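Local coordinates for protein prephenate dehydrogenase (Corynebacterium glutamicum ATCC 13032, PDB 3KTD) that probably catalyses the NAD(P)+-dependent oxidative decarboxylation of prephenate, a step towards tyrosine, at residues Ala56-Thr61 and Asp82-Ala87; Ala60-Ala65 and Ala70-Ala75; Gly96-Val101 and Lys169-Met174. All coordinates share one frame; numbering follows the deposited sequence.

Contact 1: residues Ala56-Thr61 and Asp82-Ala87; sequences ADLEAT and DSLLDA
Two apolar contacts, both made by Leu58, carry this meeting of helices 58-67 and 78-91. Its branch CD2 reaches the methyl CB of Ala87 at 4.2 Å, while CD1 meets Leu84 CD1 at 4.4 Å, so the forked leucine spans two positions one turn apart on the second helix. CG stands anti to the backbone N (chi1 -178°), carrying the fork outward from the first turn. Ala87 presents no more than a methyl, letting CD2 lie close to the helix.

At the start of helix 58-67 Asp57 is the N-cap: its OD1 accepts from Ala60 N at 3.1 Å, the N-H entering from above the carboxylate plane, while on the other helix Asp86 forms a salt bridge with Arg114. Asp57 O takes two donors of one residue, Thr61 N at 3.0 Å and Thr61 OG1 at 3.1 Å. The OG1 bond fixes the hydroxyl, and the side chain also touches Cys12 and Leu14 of strand 11-14, in a domain probably of the Rossmann type.

Between 56-61 and 82-87 there are only methyl contacts and no hydrogen bond, so the helices' mutual orientation is probably set in large part by their packing on the sheet.

Contact 2: residues Ala60-Ala65 and Ala70-Ala75; sequences ATLQRA and ALIVLA
Leu62 lays its branch CD2 on the end of Ile72, 4.0 Å from CD1, the two side chains crossing at about a right angle. Leu62 starts off to one side of the strand rather than at it; its CG is anti to the carbonyl carbon (chi1 -67°), and the extended chain then brings the methyl over. Ile72 has CG1 anti to its own carbonyl carbon, so its longer arm extends towards the helix, where CD1 also lies 4.2 Å from Ala65 CB. The isoleucine is apt here: a beta-branched residue sits comfortably in a strand, and its delta methyl bridges the gap to the helix.

Helix 58-67 belongs to a beta-alpha-beta crossover of the Rossmann type. The chain leaves edge strand 54-55, runs through this helix and returns as strand 71-74 on the far side of strand 11-14. Leu14 of that strand touches both Leu62 and Ile72, and Ala87 and Val88 of helix 78-91 close over Leu62.

At the turn between helix and strand, Ala70 N donates to Ala65 O over 3.0 Å, nearly straight at 173° and tilted 17° from the carbonyl plane. Small side chains allow this closeness: CB of Ala65 and CB of Ala70 are 4.3 Å apart, with the alpha carbons of these residues only 5.0 Å from each other. Ala70 O in turn receives Asn95 ND2 from the loop before strand 97-99.

Contact 3: residues Gly96-Val101 and Lys169-Met174; sequences GFTDVV and KDVVQM
Thr98 OG1 donates to Val121 O on the neighbouring strand 120-125 and has a weak second bond with Ser123 OG, so the polar half of this threonine is spent within the sheet. Its apolar half is what meets helix 162-177: CB lies 3.9 Å and CG2 4.1 Å from Val171 CG2, the two side chains meeting at a slant. With OG1 anti to the backbone N (chi1 -175°), the methyl is left between the backbone N and the carbonyl carbon, next to the valine. Threonine therefore fits doubly, being beta-branched for a strand and having one face for a carbonyl and one for a hydrocarbon.

One turn along the helix, Met174, present as selenomethionine, brings its terminal CE to 4.4 Å from Thr98 CG2. The long flexible chain lets it reach the sheet, and it also rests on Val73 and Trp147.

In the Rossmann-type sheet, strand 97-99 lies between strands 71-74 and 120-125, and helix 162-177 packs on one face of it. Thr98 points to this helix, whereas Phe97 points the other way and packs on Leu85 of helix 78-91. Val171 also touches Leu71 and Val149, on two other strands.

Just past Thr98 the chain makes an Asx turn, in which Asp99 OD2 accepts from Val101 N at 3.0 Å from above the carboxylate plane. Lys104 NZ forms a salt bridge with the same oxygen, and Tyr120 OH bonds to OD1. At the helix, the Asp170 carboxylate is held by Arg9 and Ser8.

Contacts 2 and 3 are buried, and contact 1 is only partly so. Contacts 1 and 2 share helix 58-67: its first turn leans on helix 78-91, and its later part on strand 71-74. Strand 71-74 neighbours strand 97-99, and backbone pairing between Ile72, Leu74 and Thr98 joins contact 2 to contact 3. The two lie against different faces of one sheet, helix 58-67 on one and helix 162-177 on the other. Methyl packing runs through all three, but a backbone bond crosses between segments only in contact 2, near a tight turn. In contact 3 Thr98 bonds to strand 120-125 and Asp99 partly outside its segment; in contact 1 Asp57 caps a helix and Asp86 pairs with Arg114.

Contact 1: residues Ala56-Thr61 and Asp82-Ala87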
ATOM      1  N   ALA A  56     -26.913  -2.844 -28.039  1.00 37.41           N
ATOM      2  CA  ALA A  56     -25.907  -3.892 -28.187  1.00 37.87           C
ATOM      3  C   ALA A  56     -25.566  -4.047 -29.667  1.00 38.09           C
ATOM      4  O   ALA A  56     -24.918  -5.010 -30.072  1.00 37.54           O
ATOM      5  CB  ALA A  56     -26.400  -5.208 -27.585  1.00 37.60           C
ATOM      6  N   ASP A  57     -25.983  -3.055 -30.450  1.00 38.72           N
ATOM      7  CA  ASP A  57     -25.798  -3.021 -31.892  1.00 39.16           C
ATOM      8  C   ASP A  57     -24.731  -1.958 -32.210  1.00 39.29           C
ATOM      9  O   ASP A  57     -25.039  -0.766 -32.328  1.00 39.56           O
ATOM     10  CB  ASP A  57     -27.145  -2.684 -32.539  1.00 38.77           C
ATOM     11  CG  ASP A  57     -27.122  -2.777 -34.049  1.00 41.27           C
ATOM     12  OD1 ASP A  57     -26.023  -2.807 -34.640  1.00 44.80           O
ATOM     13  OD2 ASP A  57     -28.217  -2.804 -34.658  1.00 44.18           O
ATOM     14  N   LEU A  58     -23.478  -2.390 -32.345  1.00 38.71           N
ATOM     15  CA  LEU A  58     -22.371  -1.461 -32.590  1.00 38.13           C
ATOM     16  C   LEU A  58     -22.517  -0.666 -33.884  1.00 38.58           C
ATOM     17  O   LEU A  58     -22.244   0.535 -33.915  1.00 38.15           O
ATOM     18  CB  LEU A  58     -21.033  -2.196 -32.596  1.00 37.61           C
ATOM     19  CG  LEU A  58     -19.814  -1.291 -32.800  1.00 35.49           C
ATOM     20  CD1 LEU A  58     -19.641  -0.288 -31.662  1.00 29.14           C
ATOM     21  CD2 LEU A  58     -18.598  -2.139 -32.949  1.00 34.21           C
ATOM     22  N   GLU A  59     -22.933  -1.333 -34.956  1.00 39.88           N
ATOM     23  CA  GLU A  59     -23.129  -0.651 -36.238  1.00 40.24           C
ATOM     24  C   GLU A  59     -24.188   0.449 -36.113  1.00 39.45           C
ATOM     25  O   GLU A  59     -24.005   1.554 -36.630  1.00 39.88           O
ATOM     26  CB  GLU A  59     -23.530  -1.631 -37.348  1.00 40.59           C
ATOM     27  CG  GLU A  59     -23.365  -1.029 -38.758  1.00 44.19           C
ATOM     28  CD  GLU A  59     -24.211  -1.705 -39.832  1.00 47.90           C
ATOM     29  OE1 GLU A  59     -25.109  -2.510 -39.491  1.00 49.49           O
ATOM     30  OE2 GLU A  59     -23.985  -1.407 -41.030  1.00 50.39           O
ATOM     31  N   ALA A  60     -25.289   0.142 -35.428  1.00 38.63           N
ATOM     32  CA  ALA A  60     -26.385   1.100 -35.273  1.00 38.21           C
ATOM     33  C   ALA A  60     -25.951   2.298 -34.440  1.00 38.54           C
ATOM     34  O   ALA A  60     -26.281   3.442 -34.778  1.00 38.85           O
ATOM     35  CB  ALA A  60     -27.602   0.438 -34.657  1.00 36.97           C
ATOM     36  N   THR A  61     -25.200   2.035 -33.367  1.00 38.39           N
ATOM     37  CA  THR A  61     -24.735   3.093 -32.477  1.00 38.50           C
ATOM     38  C   THR A  61     -23.836   4.072 -33.214  1.00 38.46           C
ATOM     39  O   THR A  61     -24.016   5.283 -33.098  1.00 38.84           O
ATOM     40  CB  THR A  61     -23.975   2.531 -31.262  1.00 38.83           C
ATOM     41  OG1 THR A  61     -24.842   1.680 -30.505  1.00 41.77           O
ATOM     42  CG2 THR A  61     -23.479   3.659 -30.366  1.00 37.88           C
ATOM     43  N   ASP A  82      -7.775  -1.168 -30.891  1.00 36.50           N
ATOM     44  CA  ASP A  82      -7.613  -1.225 -32.353  1.00 36.68           C
ATOM     45  C   ASP A  82      -8.894  -1.578 -33.099  1.00 36.55           C
ATOM     46  O   ASP A  82      -9.212  -0.958 -34.109  1.00 36.15           O
ATOM     47  CB  ASP A  82      -6.534  -2.228 -32.760  1.00 36.52           C
ATOM     48  CG  ASP A  82      -5.141  -1.766 -32.417  1.00 37.24           C
ATOM     49  OD1 ASP A  82      -4.967  -0.686 -31.816  1.00 36.36           O
ATOM     50  OD2 ASP A  82      -4.202  -2.509 -32.757  1.00 43.36           O
ATOM     51  N   SER A  83      -9.632  -2.569 -32.618  1.00 36.46           N
ATOM     52  CA  SER A  83     -10.832  -2.966 -33.325  1.00 36.88           C
ATOM     53  C   SER A  83     -11.890  -1.864 -33.239  1.00 36.47           C
ATOM     54  O   SER A  83     -12.657  -1.674 -34.172  1.00 36.48           O
ATOM     55  CB  SER A  83     -11.374  -4.305 -32.820  1.00 37.12           C
ATOM     56  OG  SER A  83     -12.045  -4.164 -31.591  1.00 38.55           O
ATOM     57  N   LEU A  84     -11.929  -1.147 -32.123  1.00 36.26           N
ATOM     58  CA  LEU A  84     -12.873  -0.034 -31.973  1.00 36.34           C
ATOM     59  C   LEU A  84     -12.421   1.189 -32.790  1.00 35.74           C
ATOM     60  O   LEU A  84     -13.251   1.956 -33.272  1.00 35.72           O
ATOM     61  CB  LEU A  84     -13.083   0.327 -30.496  1.00 36.43           C
ATOM     62  CG  LEU A  84     -14.233  -0.354 -29.739  1.00 36.64           C
ATOM     63  CD1 LEU A  84     -15.568   0.271 -30.124  1.00 39.67           C
ATOM     64  CD2 LEU A  84     -14.270  -1.858 -29.954  1.00 37.52           C
ATOM     65  N   LEU A  85     -11.113   1.374 -32.939  1.00 34.71           N
ATOM     66  CA  LEU A  85     -10.606   2.445 -33.784  1.00 33.69           C
ATOM     67  C   LEU A  85     -11.010   2.150 -35.218  1.00 33.34           C
ATOM     68  O   LEU A  85     -11.570   2.997 -35.888  1.00 33.18           O
ATOM     69  CB  LEU A  85      -9.088   2.565 -33.688  1.00 33.24           C
ATOM     70  CG  LEU A  85      -8.531   3.302 -32.475  1.00 32.13           C
ATOM     71  CD1 LEU A  85      -7.020   3.119 -32.400  1.00 31.57           C
ATOM     72  CD2 LEU A  85      -8.898   4.772 -32.516  1.00 28.96           C
ATOM     73  N   ASP A  86     -10.742   0.929 -35.669  1.00 33.34           N
ATOM     74  CA  ASP A  86     -11.114   0.498 -37.012  1.00 32.80           C
ATOM     75  C   ASP A  86     -12.619   0.583 -37.234  1.00 33.17           C
ATOM     76  O   ASP A  86     -13.068   0.931 -38.332  1.00 34.27           O
ATOM     77  CB  ASP A  86     -10.618  -0.923 -37.287  1.00 32.07           C
ATOM     78  CG  ASP A  86      -9.102  -1.009 -37.390  1.00 31.78           C
ATOM     79  OD1 ASP A  86      -8.450   0.034 -37.565  1.00 32.08           O
ATOM     80  OD2 ASP A  86      -8.553  -2.124 -37.292  1.00 31.32           O
ATOM     81  N   ALA A  87     -13.399   0.284 -36.201  1.00 32.66           N
ATOM     82  CA  ALA A  87     -14.856   0.359 -36.303  1.00 32.70           C
ATOM     83  C   ALA A  87     -15.332   1.800 -36.483  1.00 32.84           C
ATOM     84  O   ALA A  87     -16.259   2.058 -37.238  1.00 32.35           O
ATOM     85  CB  ALA A  87     -15.509  -0.263 -35.072  1.00 32.35           C
TER

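Contact 2: residues Ala60-Ala65 and Ala70-Ala75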
ATOM      1  N   ALA A  60     -25.289   0.142 -35.428  1.00 38.63           N
ATOM      2  CA  ALA A  60     -26.385   1.100 -35.273  1.00 38.21           C
ATOM      3  C   ALA A  60     -25.951   2.298 -34.440  1.00 38.54           C
ATOM      4  O   ALA A  60     -26.281   3.442 -34.778  1.00 38.85           O
ATOM      5  CB  ALA A  60     -27.602   0.438 -34.657  1.00 36.97           C
ATOM      6  N   THR A  61     -25.200   2.035 -33.367  1.00 38.39           N
ATOM      7  CA  THR A  61     -24.735   3.093 -32.477  1.00 38.50           C
ATOM      8  C   THR A  61     -23.836   4.072 -33.214  1.00 38.46           C
ATOM      9  O   THR A  61     -24.016   5.283 -33.098  1.00 38.84           O
ATOM     10  CB  THR A  61     -23.975   2.531 -31.262  1.00 38.83           C
ATOM     11  OG1 THR A  61     -24.842   1.680 -30.505  1.00 41.77           O
ATOM     12  CG2 THR A  61     -23.479   3.659 -30.366  1.00 37.88           C
ATOM     13  N   LEU A  62     -22.882   3.548 -33.977  1.00 38.43           N
ATOM     14  CA  LEU A  62     -21.945   4.391 -34.720  1.00 38.51           C
ATOM     15  C   LEU A  62     -22.632   5.182 -35.835  1.00 39.27           C
ATOM     16  O   LEU A  62     -22.237   6.313 -36.123  1.00 39.24           O
ATOM     17  CB  LEU A  62     -20.799   3.549 -35.283  1.00 38.35           C
ATOM     18  CG  LEU A  62     -19.857   2.944 -34.234  1.00 37.69           C
ATOM     19  CD1 LEU A  62     -18.937   1.891 -34.842  1.00 36.21           C
ATOM     20  CD2 LEU A  62     -19.034   4.028 -33.555  1.00 37.27           C
ATOM     21  N   GLN A  63     -23.656   4.593 -36.455  1.00 40.20           N
ATOM     22  CA  GLN A  63     -24.436   5.280 -37.492  1.00 40.35           C
ATOM     23  C   GLN A  63     -25.090   6.541 -36.917  1.00 39.77           C
ATOM     24  O   GLN A  63     -25.043   7.613 -37.521  1.00 39.76           O
ATOM     25  CB  GLN A  63     -25.502   4.346 -38.068  1.00 40.61           C
ATOM     26  CG  GLN A  63     -26.310   4.976 -39.213  1.00 44.31           C
ATOM     27  CD  GLN A  63     -27.367   4.038 -39.795  1.00 47.60           C
ATOM     28  OE1 GLN A  63     -28.082   3.345 -39.062  1.00 49.09           O
ATOM     29  NE2 GLN A  63     -27.479   4.029 -41.123  1.00 49.89           N
ATOM     30  N   ARG A  64     -25.691   6.380 -35.740  1.00 39.59           N
ATOM     31  CA  ARG A  64     -26.348   7.457 -35.004  1.00 39.37           C
ATOM     32  C   ARG A  64     -25.318   8.441 -34.481  1.00 39.47           C
ATOM     33  O   ARG A  64     -25.532   9.650 -34.513  1.00 39.86           O
ATOM     34  CB  ARG A  64     -27.143   6.869 -33.828  1.00 39.19           C
ATOM     35  CG  ARG A  64     -27.761   7.887 -32.871  1.00 38.55           C
ATOM     36  CD  ARG A  64     -28.494   7.184 -31.739  1.00 37.73           C
ATOM     37  NE  ARG A  64     -28.752   8.059 -30.593  1.00 37.74           N
ATOM     38  CZ  ARG A  64     -29.290   7.655 -29.440  1.00 37.52           C
ATOM     39  NH1 ARG A  64     -29.635   6.382 -29.251  1.00 35.50           N
ATOM     40  NH2 ARG A  64     -29.483   8.528 -28.461  1.00 36.65           N
ATOM     41  N   ALA A  65     -24.204   7.916 -33.982  1.00 39.29           N
ATOM     42  CA  ALA A  65     -23.141   8.761 -33.472  1.00 38.95           C
ATOM     43  C   ALA A  65     -22.686   9.683 -34.587  1.00 38.73           C
ATOM     44  O   ALA A  65     -22.486  10.878 -34.365  1.00 38.97           O
ATOM     45  CB  ALA A  65     -21.986   7.922 -32.960  1.00 38.84           C
ATOM     46  N   ALA A  70     -21.581  13.006 -32.427  1.00 34.43           N
ATOM     47  CA  ALA A  70     -21.345  12.746 -31.012  1.00 34.16           C
ATOM     48  C   ALA A  70     -19.870  12.599 -30.711  1.00 33.95           C
ATOM     49  O   ALA A  70     -19.090  12.147 -31.556  1.00 33.46           O
ATOM     50  CB  ALA A  70     -22.075  11.484 -30.566  1.00 33.85           C
ATOM     51  N   LEU A  71     -19.493  12.985 -29.497  1.00 33.85           N
ATOM     52  CA  LEU A  71     -18.151  12.719 -29.012  1.00 33.92           C
ATOM     53  C   LEU A  71     -18.170  11.252 -28.615  1.00 33.92           C
ATOM     54  O   LEU A  71     -19.002  10.852 -27.813  1.00 33.69           O
ATOM     55  CB  LEU A  71     -17.827  13.602 -27.818  1.00 33.81           C
ATOM     56  CG  LEU A  71     -16.499  13.324 -27.117  1.00 33.97           C
ATOM     57  CD1 LEU A  71     -15.320  13.572 -28.025  1.00 29.73           C
ATOM     58  CD2 LEU A  71     -16.418  14.185 -25.860  1.00 37.10           C
ATOM     59  N   ILE A  72     -17.285  10.451 -29.203  1.00 34.24           N
ATOM     60  CA  ILE A  72     -17.260   9.011 -28.949  1.00 34.81           C
ATOM     61  C   ILE A  72     -16.206   8.660 -27.898  1.00 35.81           C
ATOM     62  O   ILE A  72     -15.027   8.963 -28.076  1.00 36.35           O
ATOM     63  CB  ILE A  72     -16.946   8.219 -30.232  1.00 34.60           C
ATOM     64  CG1 ILE A  72     -17.975   8.521 -31.322  1.00 35.70           C
ATOM     65  CG2 ILE A  72     -16.917   6.727 -29.947  1.00 33.73           C
ATOM     66  CD1 ILE A  72     -17.777   7.715 -32.599  1.00 34.58           C
ATOM     67  N   VAL A  73     -16.621   8.022 -26.808  1.00 35.78           N
ATOM     68  CA  VAL A  73     -15.680   7.609 -25.773  1.00 35.74           C
ATOM     69  C   VAL A  73     -15.396   6.119 -25.928  1.00 35.76           C
ATOM     70  O   VAL A  73     -16.307   5.296 -25.823  1.00 36.01           O
ATOM     71  CB  VAL A  73     -16.237   7.874 -24.359  1.00 35.83           C
ATOM     72  CG1 VAL A  73     -15.293   7.313 -23.304  1.00 35.11           C
ATOM     73  CG2 VAL A  73     -16.467   9.360 -24.135  1.00 35.58           C
ATOM     74  N   LEU A  74     -14.146   5.764 -26.198  1.00 35.44           N
ATOM     75  CA  LEU A  74     -13.789   4.355 -26.294  1.00 35.06           C
ATOM     76  C   LEU A  74     -13.408   3.902 -24.891  1.00 34.96           C
ATOM     77  O   LEU A  74     -12.262   4.041 -24.471  1.00 34.16           O
ATOM     78  CB  LEU A  74     -12.661   4.121 -27.301  1.00 34.91           C
ATOM     79  CG  LEU A  74     -12.850   4.754 -28.686  1.00 34.05           C
ATOM     80  CD1 LEU A  74     -11.809   4.198 -29.657  1.00 33.73           C
ATOM     81  CD2 LEU A  74     -14.244   4.530 -29.227  1.00 30.67           C
ATOM     82  N   ALA A  75     -14.408   3.381 -24.176  1.00 35.53           N
ATOM     83  CA  ALA A  75     -14.280   2.930 -22.788  1.00 35.02           C
ATOM     84  C   ALA A  75     -14.053   1.422 -22.740  1.00 35.05           C
ATOM     85  O   ALA A  75     -14.843   0.668 -22.166  1.00 35.09           O
ATOM     86  CB  ALA A  75     -15.536   3.309 -22.002  1.00 34.41           C
TER

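Contact 3: residues Gly96-Val101 and Lys169-Met174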
ATOM      1  N   GLY A  96     -15.440  13.229 -33.624  1.00 34.14           N
ATOM      2  CA  GLY A  96     -14.361  13.347 -32.644  1.00 34.37           C
ATOM      3  C   GLY A  96     -14.453  12.184 -31.659  1.00 33.71           C
ATOM      4  O   GLY A  96     -15.531  11.599 -31.495  1.00 32.75           O
ATOM      5  N   PHE A  97     -13.341  11.833 -31.010  1.00 33.25           N
ATOM      6  CA  PHE A  97     -13.359  10.720 -30.071  1.00 33.56           C
ATOM      7  C   PHE A  97     -12.195  10.697 -29.082  1.00 34.41           C
ATOM      8  O   PHE A  97     -11.112  11.197 -29.365  1.00 34.45           O
ATOM      9  CB  PHE A  97     -13.401   9.392 -30.836  1.00 33.06           C
ATOM     10  CG  PHE A  97     -12.179   9.128 -31.643  1.00 34.44           C
ATOM     11  CD1 PHE A  97     -12.061   9.639 -32.934  1.00 36.14           C
ATOM     12  CD2 PHE A  97     -11.131   8.375 -31.116  1.00 33.98           C
ATOM     13  CE1 PHE A  97     -10.917   9.398 -33.691  1.00 35.39           C
ATOM     14  CE2 PHE A  97      -9.985   8.130 -31.856  1.00 33.94           C
ATOM     15  CZ  PHE A  97      -9.876   8.641 -33.151  1.00 34.76           C
ATOM     16  N   THR A  98     -12.431  10.076 -27.927  1.00 34.85           N
ATOM     17  CA  THR A  98     -11.428   9.961 -26.882  1.00 35.08           C
ATOM     18  C   THR A  98     -11.408   8.550 -26.305  1.00 35.79           C
ATOM     19  O   THR A  98     -12.347   7.789 -26.507  1.00 37.35           O
ATOM     20  CB  THR A  98     -11.683  10.986 -25.769  1.00 35.02           C
ATOM     21  OG1 THR A  98     -10.621  10.927 -24.811  1.00 34.36           O
ATOM     22  CG2 THR A  98     -13.019  10.738 -25.089  1.00 34.58           C
ATOM     23  N   ASP A  99     -10.326   8.202 -25.613  1.00 35.74           N
ATOM     24  CA  ASP A  99     -10.184   6.886 -24.986  1.00 36.36           C
ATOM     25  C   ASP A  99      -9.988   7.049 -23.481  1.00 36.92           C
ATOM     26  O   ASP A  99      -9.917   8.165 -22.990  1.00 37.30           O
ATOM     27  CB  ASP A  99      -9.001   6.122 -25.577  1.00 36.32           C
ATOM     28  CG  ASP A  99      -7.666   6.590 -25.027  1.00 36.23           C
ATOM     29  OD1 ASP A  99      -7.300   7.758 -25.257  1.00 33.61           O
ATOM     30  OD2 ASP A  99      -6.977   5.777 -24.373  1.00 39.66           O
ATOM     31  N   VAL A 100      -9.876   5.942 -22.755  1.00 37.55           N
ATOM     32  CA  VAL A 100      -9.726   5.992 -21.294  1.00 37.90           C
ATOM     33  C   VAL A 100      -8.559   5.144 -20.747  1.00 39.24           C
ATOM     34  O   VAL A 100      -8.433   4.952 -19.539  1.00 38.92           O
ATOM     35  CB  VAL A 100     -11.009   5.520 -20.639  1.00 37.43           C
ATOM     36  CG1 VAL A 100     -12.179   6.378 -21.117  1.00 35.48           C
ATOM     37  CG2 VAL A 100     -11.226   4.049 -20.949  1.00 35.13           C
ATOM     38  N   VAL A 101      -7.679   4.694 -21.635  1.00 40.58           N
ATOM     39  CA  VAL A 101      -6.667   3.706 -21.280  1.00 41.09           C
ATOM     40  C   VAL A 101      -5.487   4.246 -20.469  1.00 41.33           C
ATOM     41  O   VAL A 101      -4.989   5.337 -20.697  1.00 41.67           O
ATOM     42  CB  VAL A 101      -6.173   2.988 -22.552  1.00 41.73           C
ATOM     43  CG1 VAL A 101      -5.061   2.006 -22.244  1.00 42.86           C
ATOM     44  CG2 VAL A 101      -7.351   2.273 -23.228  1.00 42.67           C
ATOM     45  N   LYS A 169     -12.141  20.682 -26.299  1.00 36.00           N
ATOM     46  CA  LYS A 169     -12.971  21.380 -25.321  1.00 36.05           C
ATOM     47  C   LYS A 169     -14.058  20.470 -24.758  1.00 35.87           C
ATOM     48  O   LYS A 169     -14.149  20.307 -23.538  1.00 37.05           O
ATOM     49  CB  LYS A 169     -13.575  22.654 -25.909  1.00 36.28           C
ATOM     50  CG  LYS A 169     -12.548  23.777 -26.033  1.00 38.40           C
ATOM     51  CD  LYS A 169     -13.150  25.151 -26.386  1.00 38.57           C
ATOM     52  CE  LYS A 169     -13.375  25.360 -27.879  1.00 37.15           C
ATOM     53  NZ  LYS A 169     -13.556  26.806 -28.152  1.00 35.13           N
ATOM     54  N   ASP A 170     -14.851  19.852 -25.626  1.00 34.36           N
ATOM     55  CA  ASP A 170     -15.906  18.948 -25.160  1.00 33.87           C
ATOM     56  C   ASP A 170     -15.375  17.824 -24.235  1.00 33.83           C
ATOM     57  O   ASP A 170     -16.027  17.464 -23.263  1.00 33.92           O
ATOM     58  CB  ASP A 170     -16.683  18.354 -26.340  1.00 33.44           C
ATOM     59  CG  ASP A 170     -17.714  19.324 -26.932  1.00 34.06           C
ATOM     60  OD1 ASP A 170     -18.131  20.297 -26.262  1.00 34.20           O
ATOM     61  OD2 ASP A 170     -18.135  19.093 -28.079  1.00 36.18           O
ATOM     62  N   VAL A 171     -14.194  17.290 -24.522  1.00 33.12           N
ATOM     63  CA  VAL A 171     -13.630  16.235 -23.688  1.00 33.02           C
ATOM     64  C   VAL A 171     -13.344  16.774 -22.293  1.00 33.99           C
ATOM     65  O   VAL A 171     -13.600  16.107 -21.291  1.00 34.33           O
ATOM     66  CB  VAL A 171     -12.331  15.645 -24.295  1.00 33.05           C
ATOM     67  CG1 VAL A 171     -11.571  14.826 -23.261  1.00 30.98           C
ATOM     68  CG2 VAL A 171     -12.649  14.806 -25.532  1.00 28.52           C
ATOM     69  N   VAL A 172     -12.828  17.996 -22.234  1.00 34.15           N
ATOM     70  CA  VAL A 172     -12.518  18.624 -20.963  1.00 33.72           C
ATOM     71  C   VAL A 172     -13.813  18.989 -20.227  1.00 34.26           C
ATOM     72  O   VAL A 172     -13.937  18.778 -19.012  1.00 35.11           O
ATOM     73  CB  VAL A 172     -11.648  19.859 -21.172  1.00 33.30           C
ATOM     74  CG1 VAL A 172     -11.387  20.553 -19.858  1.00 33.52           C
ATOM     75  CG2 VAL A 172     -10.347  19.457 -21.816  1.00 32.29           C
ATOM     76  N   GLN A 173     -14.780  19.523 -20.967  1.00 33.43           N
ATOM     77  CA  GLN A 173     -16.075  19.852 -20.390  1.00 33.08           C
ATOM     78  C   GLN A 173     -16.759  18.618 -19.845  1.00 32.74           C
ATOM     79  O   GLN A 173     -17.418  18.686 -18.814  1.00 32.88           O
ATOM     80  CB  GLN A 173     -16.977  20.538 -21.429  1.00 33.88           C
ATOM     81  CG  GLN A 173     -16.584  21.969 -21.700  1.00 33.10           C
ATOM     82  CD  GLN A 173     -16.580  22.785 -20.438  1.00 33.03           C
ATOM     83  OE1 GLN A 173     -15.530  23.230 -19.973  1.00 34.79           O
ATOM     84  NE2 GLN A 173     -17.748  22.932 -19.835  1.00 34.95           N
HETATM   85  N   MSE A 174     -16.596  17.497 -20.549  1.00 32.85           N
HETATM   86  CA  MSE A 174     -17.147  16.211 -20.130  1.00 32.90           C
HETATM   87  C   MSE A 174     -16.512  15.766 -18.800  1.00 33.65           C
HETATM   88  O   MSE A 174     -17.223  15.493 -17.824  1.00 34.49           O
HETATM   89  CB  MSE A 174     -16.913  15.151 -21.217  1.00 32.45           C
HETATM   90  CG  MSE A 174     -17.659  13.847 -20.999  1.00 32.23           C
HETATM   91 SE   MSE A 174     -17.088  12.389 -22.157  0.75 31.23          SE
HETATM   92  CE  MSE A 174     -15.268  12.154 -21.521  1.00 26.41           C
TER